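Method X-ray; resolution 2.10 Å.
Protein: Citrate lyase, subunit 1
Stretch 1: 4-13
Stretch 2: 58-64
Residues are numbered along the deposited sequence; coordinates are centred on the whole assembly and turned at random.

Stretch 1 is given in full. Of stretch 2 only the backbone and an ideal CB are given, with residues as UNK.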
ATOM      1  N   ARG C   4     -56.284  19.334 -19.931  1.00 45.58           N
ATOM      2  CA  ARG C   4     -57.181  18.813 -18.892  1.00 46.89           C
ATOM      3  C   ARG C   4     -58.031  19.912 -18.284  1.00 51.16           C
ATOM      4  O   ARG C   4     -57.502  20.924 -17.836  1.00 49.48           O
ATOM      5  CB  ARG C   4     -56.395  18.056 -17.796  1.00 45.15           C
ATOM      6  CG  ARG C   4     -55.554  16.862 -18.299  1.00 39.11           C
ATOM      7  CD  ARG C   4     -56.226  15.567 -17.962  1.00 57.92           C
ATOM      8  NE  ARG C   4     -55.628  14.918 -16.795  1.00 69.33           N
ATOM      9  CZ  ARG C   4     -56.326  14.323 -15.833  1.00 78.75           C
ATOM     10  NH1 ARG C   4     -57.658  14.321 -15.870  1.00 68.72           N
ATOM     11  NH2 ARG C   4     -55.702  13.731 -14.820  1.00 54.92           N
ATOM     12  N   GLY C   5     -59.340  19.691 -18.281  1.00 50.48           N
ATOM     13  CA  GLY C   5     -60.328  20.622 -17.754  1.00 52.13           C
ATOM     14  C   GLY C   5     -60.276  20.721 -16.242  1.00 55.82           C
ATOM     15  O   GLY C   5     -59.926  19.754 -15.571  1.00 55.80           O
ATOM     16  N   ILE C   6     -60.560  21.911 -15.701  1.00 51.92           N
ATOM     17  CA  ILE C   6     -60.523  22.128 -14.246  1.00 51.75           C
ATOM     18  C   ILE C   6     -61.841  22.708 -13.764  1.00 55.29           C
ATOM     19  O   ILE C   6     -62.543  23.364 -14.534  1.00 53.55           O
ATOM     20  CB  ILE C   6     -59.274  22.940 -13.755  1.00 52.48           C
ATOM     21  CG1 ILE C   6     -59.153  24.321 -14.445  1.00 50.26           C
ATOM     22  CG2 ILE C   6     -57.991  22.125 -13.935  1.00 52.29           C
ATOM     23  CD1 ILE C   6     -58.278  25.305 -13.691  1.00 49.88           C
ATOM     24  N   ARG C   7     -62.179  22.465 -12.494  1.00 54.26           N
ATOM     25  CA  ARG C   7     -63.390  22.999 -11.884  1.00 55.74           C
ATOM     26  C   ARG C   7     -63.336  24.507 -11.875  1.00 59.60           C
ATOM     27  O   ARG C   7     -62.257  25.099 -11.727  1.00 57.94           O
ATOM     28  CB  ARG C   7     -63.588  22.490 -10.445  1.00 55.87           C
ATOM     29  CG  ARG C   7     -63.815  21.000 -10.366  1.00 62.24           C
ATOM     30  CD  ARG C   7     -64.480  20.564  -9.079  1.00 60.41           C
ATOM     31  NE  ARG C   7     -64.147  19.170  -8.778  1.00 69.09           N
ATOM     32  CZ  ARG C   7     -64.718  18.114  -9.356  1.00 85.28           C
ATOM     33  NH1 ARG C   7     -64.323  16.886  -9.045  1.00 60.27           N
ATOM     34  NH2 ARG C   7     -65.665  18.280 -10.272  1.00 80.37           N
ATOM     35  N   GLU C   8     -64.515  25.120 -12.054  1.00 58.38           N
ATOM     36  CA  GLU C   8     -64.750  26.566 -12.002  1.00 57.84           C
ATOM     37  C   GLU C   8     -64.168  27.083 -10.671  1.00 61.41           C
ATOM     38  O   GLU C   8     -63.530  28.131 -10.657  1.00 59.75           O
ATOM     39  CB  GLU C   8     -66.261  26.835 -12.075  1.00 61.14           C
ATOM     40  CG  GLU C   8     -66.647  28.261 -12.422  1.00 74.78           C
ATOM     41  CD  GLU C   8     -68.144  28.501 -12.550  1.00103.38           C
ATOM     42  OE1 GLU C   8     -68.869  27.594 -13.025  1.00 96.83           O
ATOM     43  OE2 GLU C   8     -68.590  29.615 -12.192  1.00 98.69           O
ATOM     44  N   TYR C   9     -64.343  26.301  -9.575  1.00 59.45           N
ATOM     45  CA  TYR C   9     -63.823  26.565  -8.231  1.00 60.32           C
ATOM     46  C   TYR C   9     -62.307  26.801  -8.277  1.00 64.20           C
ATOM     47  O   TYR C   9     -61.835  27.827  -7.781  1.00 65.07           O
ATOM     48  CB  TYR C   9     -64.181  25.399  -7.280  1.00 63.41           C
ATOM     49  CG  TYR C   9     -63.516  25.475  -5.923  1.00 66.34           C
ATOM     50  CD1 TYR C   9     -63.899  26.434  -4.990  1.00 71.25           C
ATOM     51  CD2 TYR C   9     -62.501  24.590  -5.570  1.00 65.97           C
ATOM     52  CE1 TYR C   9     -63.292  26.511  -3.736  1.00 74.44           C
ATOM     53  CE2 TYR C   9     -61.860  24.681  -4.335  1.00 68.13           C
ATOM     54  CZ  TYR C   9     -62.269  25.636  -3.414  1.00 78.10           C
ATOM     55  OH  TYR C   9     -61.673  25.734  -2.176  1.00 77.85           O
ATOM     56  N   ASP C  10     -61.574  25.890  -8.940  1.00 58.40           N
ATOM     57  CA  ASP C  10     -60.128  25.912  -9.103  1.00 56.36           C
ATOM     58  C   ASP C  10     -59.644  27.060 -10.003  1.00 59.14           C
ATOM     59  O   ASP C  10     -58.671  27.743  -9.655  1.00 57.98           O
ATOM     60  CB  ASP C  10     -59.647  24.548  -9.620  1.00 57.67           C
ATOM     61  CG  ASP C  10     -59.934  23.376  -8.685  1.00 72.81           C
ATOM     62  OD1 ASP C  10     -59.785  23.543  -7.449  1.00 74.09           O
ATOM     63  OD2 ASP C  10     -60.240  22.269  -9.194  1.00 82.98           O
ATOM     64  N   ALA C  11     -60.342  27.294 -11.142  1.00 54.08           N
ATOM     65  CA  ALA C  11     -60.015  28.350 -12.107  1.00 51.45           C
ATOM     66  C   ALA C  11     -60.178  29.761 -11.488  1.00 56.17           C
ATOM     67  O   ALA C  11     -59.290  30.608 -11.625  1.00 53.42           O
ATOM     68  CB  ALA C  11     -60.880  28.196 -13.348  1.00 51.55           C
ATOM     69  N   LYS C  12     -61.297  29.980 -10.768  1.00 55.60           N
ATOM     70  CA  LYS C  12     -61.619  31.230 -10.077  1.00 56.20           C
ATOM     71  C   LYS C  12     -60.668  31.467  -8.906  1.00 60.94           C
ATOM     72  O   LYS C  12     -60.298  32.613  -8.658  1.00 62.21           O
ATOM     73  CB  LYS C  12     -63.079  31.243  -9.605  1.00 60.93           C
ATOM     74  CG  LYS C  12     -64.059  31.511 -10.732  1.00 72.01           C
ATOM     75  CD  LYS C  12     -65.489  31.417 -10.280  1.00 80.86           C
ATOM     76  CE  LYS C  12     -66.377  32.063 -11.308  1.00 92.04           C
ATOM     77  NZ  LYS C  12     -67.806  31.977 -10.938  1.00 98.08           N
ATOM     78  N   ASN C  13     -60.265  30.388  -8.201  1.00 57.37           N
ATOM     79  CA  ASN C  13     -59.317  30.448  -7.086  1.00 57.68           C
ATOM     80  C   ASN C  13     -57.949  30.871  -7.600  1.00 60.39           C
ATOM     81  O   ASN C  13     -57.312  31.718  -6.962  1.00 60.60           O
ATOM     82  CB  ASN C  13     -59.229  29.121  -6.342  1.00 57.20           C
ATOM     83  CG  ASN C  13     -59.326  29.264  -4.844  1.00 88.88           C
ATOM     84  OD1 ASN C  13     -58.614  30.057  -4.209  1.00 87.60           O
ATOM     85  ND2 ASN C  13     -60.226  28.502  -4.244  1.00 82.28           N
ATOM     86  N   UNK C  58     -75.356  28.909  -6.193  1.00 77.59           N
ATOM     87  CA  UNK C  58     -74.892  27.532  -6.075  1.00 77.84           C
ATOM     88  C   UNK C  58     -75.254  26.795  -7.380  1.00 84.28           C
ATOM     89  O   UNK C  58     -76.394  26.860  -7.846  1.00 85.90           O
ATOM     90  CB  UNK C  58     -75.509  26.844  -4.855  1.00 77.84           C
ATOM     91  N   UNK C  59     -74.234  26.201  -8.015  1.00 80.27           N
ATOM     92  CA  UNK C  59     -74.334  25.523  -9.307  1.00 80.19           C
ATOM     93  C   UNK C  59     -73.410  24.290  -9.388  1.00 84.58           C
ATOM     94  O   UNK C  59     -72.350  24.295  -8.749  1.00 83.32           O
ATOM     95  CB  UNK C  59     -73.995  26.503 -10.432  1.00 80.19           C
ATOM     96  N   UNK C  60     -73.763  23.234 -10.178  1.00 82.43           N
ATOM     97  CA  UNK C  60     -72.864  22.070 -10.278  1.00 82.45           C
ATOM     98  C   UNK C  60     -71.558  22.375 -11.030  1.00 85.01           C
ATOM     99  O   UNK C  60     -71.581  23.027 -12.077  1.00 84.90           O
ATOM    100  CB  UNK C  60     -73.591  20.920 -10.978  1.00 82.45           C
ATOM    101  N   UNK C  61     -70.422  21.920 -10.465  1.00 79.69           N
ATOM    102  CA  UNK C  61     -69.080  22.121 -11.002  1.00 77.99           C
ATOM    103  C   UNK C  61     -68.483  20.785 -11.464  1.00 83.33           C
ATOM    104  O   UNK C  61     -67.496  20.308 -10.900  1.00 83.31           O
ATOM    105  CB  UNK C  61     -68.178  22.776  -9.954  1.00 77.99           C
ATOM    106  N   UNK C  62     -69.088  20.181 -12.496  1.00 81.26           N
ATOM    107  CA  UNK C  62     -68.646  18.889 -13.022  1.00 81.80           C
ATOM    108  C   UNK C  62     -68.310  18.945 -14.521  1.00 88.83           C
ATOM    109  O   UNK C  62     -68.407  17.937 -15.236  1.00 89.01           O
ATOM    110  CB  UNK C  62     -69.728  17.836 -12.776  1.00 81.80           C
ATOM    111  N   UNK C  63     -67.841  20.131 -14.970  1.00 87.77           N
ATOM    112  CA  UNK C  63     -67.398  20.442 -16.340  1.00 89.06           C
ATOM    113  C   UNK C  63     -68.565  20.404 -17.351  1.00 95.67           C
ATOM    114  O   UNK C  63     -68.630  19.521 -18.214  1.00 96.11           O
ATOM    115  CB  UNK C  63     -66.311  19.455 -16.770  1.00 89.06           C
ATOM    116  N   UNK C  64     -69.478  21.394 -17.232  1.00 93.33           N
ATOM    117  CA  UNK C  64     -70.679  21.542 -18.064  1.00 94.71           C
ATOM    118  C   UNK C  64     -70.645  22.756 -19.020  1.00100.02           C
ATOM    119  O   UNK C  64     -69.565  23.193 -19.424  1.00 99.20           O
ATOM    120  CB  UNK C  64     -71.904  21.657 -17.154  1.00 94.71           C
TER

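Position 58 lies in an extended strand, and its ideal CB has nothing of stretch 1 within 5.5 Å. The contact sets no rule here beyond a backbone that suits beta-branched residues; the residue is Val58, which makes no contact.

Position 59, still extended, sends CA-to-CB toward stretch 1, but the gap is wide and only a long side chain could cross it. Across the gap waits the carboxylate of Glu8, already paired within its helix with Lys12, whose NZ lies 2.8 Å from Glu8 OE2. A long donor, lysine or arginine, would answer the acid, at the price of approaching a second positive charge; a neutral long amide could also be considered. The residue is Lys59. Its chi2 to chi4 are all t, and the extended chain delivers NZ to 2.8 Å from Glu8 OE2 in a salt bridge. Lys59 NZ and Lys12 NZ consequently stand 3.9 Å apart, two like charges sharing one carboxylate oxygen.

Position 60 points away, and its phi of -69° permits proline. Many residues would fit; Pro60 is found.

Position 61 is the most constrained. Its CB points toward the start of the helix, 4.8 Å from Glu8 N and 5.2 Å from Tyr9 N. Amides in the first turn lack the backbone acceptors that later turns supply, so a short acceptor is wanted: aspartate best, with asparagine, serine or threonine able to satisfy part of the demand. A longer acid would have to fold back to use the same site. Asp61, with chi1 t, splits its carboxylate between the two amides: Glu8 N donates to Asp61 OD1 and Tyr9 N to Asp61 OD2, both at 2.8 Å. The backbone contributes as well, for Arg7 NH2 donates to Asp61 O at 2.8 Å, meeting it at the guanidinium edge.

At position 62 CA-to-CB points away, although the ideal CB is 4.8 Å from Arg7 NH2. Polar or aliphatic chains would both be tolerated. In Gln62, CG passes 4.1 Å from Arg7 NH2, while the amide is hydrogen-bonded elsewhere in the structure.

Position 63 has positive phi (67°), which favours glycine or asparagine, yet a side chain reaching back could cover the backbone from Gly5 to Arg7. A medium aliphatic chain would do this. Leu63 starts sideways, but its end comes nearer: CD2 lies 4.0 Å from Gly5 C and 3.4 Å from Ile6 O.

Position 64 is out of reach and unconstrained here; it is Phe64.

Stretch 2 (58-64) VKPDQLF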
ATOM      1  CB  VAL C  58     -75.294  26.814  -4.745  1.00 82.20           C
ATOM      2  CG1 VAL C  58     -76.789  26.885  -4.463  1.00 83.04           C
ATOM      3  CG2 VAL C  58     -74.773  25.382  -4.676  1.00 81.59           C
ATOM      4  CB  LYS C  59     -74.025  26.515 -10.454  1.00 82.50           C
ATOM      5  CG  LYS C  59     -72.698  27.273 -10.321  1.00 83.12           C
ATOM      6  CD  LYS C  59     -72.615  28.446 -11.278  1.00 87.48           C
ATOM      7  CE  LYS C  59     -71.619  29.469 -10.811  1.00 91.81           C
ATOM      8  NZ  LYS C  59     -71.286  30.456 -11.878  1.00100.11           N
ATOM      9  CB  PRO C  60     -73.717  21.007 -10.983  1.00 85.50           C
ATOM     10  CG  PRO C  60     -74.730  21.771 -11.739  1.00 90.40           C
ATOM     11  CD  PRO C  60     -74.972  23.059 -11.016  1.00 85.26           C
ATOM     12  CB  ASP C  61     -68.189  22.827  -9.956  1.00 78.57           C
ATOM     13  CG  ASP C  61     -66.987  23.567 -10.524  1.00 86.93           C
ATOM     14  OD1 ASP C  61     -66.785  23.521 -11.765  1.00 88.62           O
ATOM     15  OD2 ASP C  61     -66.252  24.193  -9.733  1.00 88.10           O
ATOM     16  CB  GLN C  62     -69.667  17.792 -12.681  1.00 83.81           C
ATOM     17  CG  GLN C  62     -69.484  17.225 -11.281  1.00 89.27           C
ATOM     18  CD  GLN C  62     -70.611  16.308 -10.885  1.00101.40           C
ATOM     19  OE1 GLN C  62     -71.709  16.752 -10.549  1.00 94.61           O
ATOM     20  NE2 GLN C  62     -70.355  15.009 -10.893  1.00 95.70           N
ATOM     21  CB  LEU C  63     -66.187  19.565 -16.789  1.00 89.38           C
ATOM     22  CG  LEU C  63     -65.039  19.370 -15.767  1.00 93.50           C
ATOM     23  CD1 LEU C  63     -64.120  18.250 -16.173  1.00 94.07           C
ATOM     24  CD2 LEU C  63     -64.228  20.622 -15.601  1.00 95.93           C
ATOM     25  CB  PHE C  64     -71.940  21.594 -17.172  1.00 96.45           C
ATOM     26  CG  PHE C  64     -72.301  20.330 -16.427  1.00 97.68           C
ATOM     27  CD1 PHE C  64     -72.312  19.100 -17.075  1.00100.95           C
ATOM     28  CD2 PHE C  64     -72.725  20.382 -15.103  1.00 98.84           C
ATOM     29  CE1 PHE C  64     -72.671  17.940 -16.394  1.00102.26           C
ATOM     30  CE2 PHE C  64     -73.091  19.218 -14.425  1.00101.91           C
ATOM     31  CZ  PHE C  64     -73.048  18.004 -15.070  1.00100.97           C
TER
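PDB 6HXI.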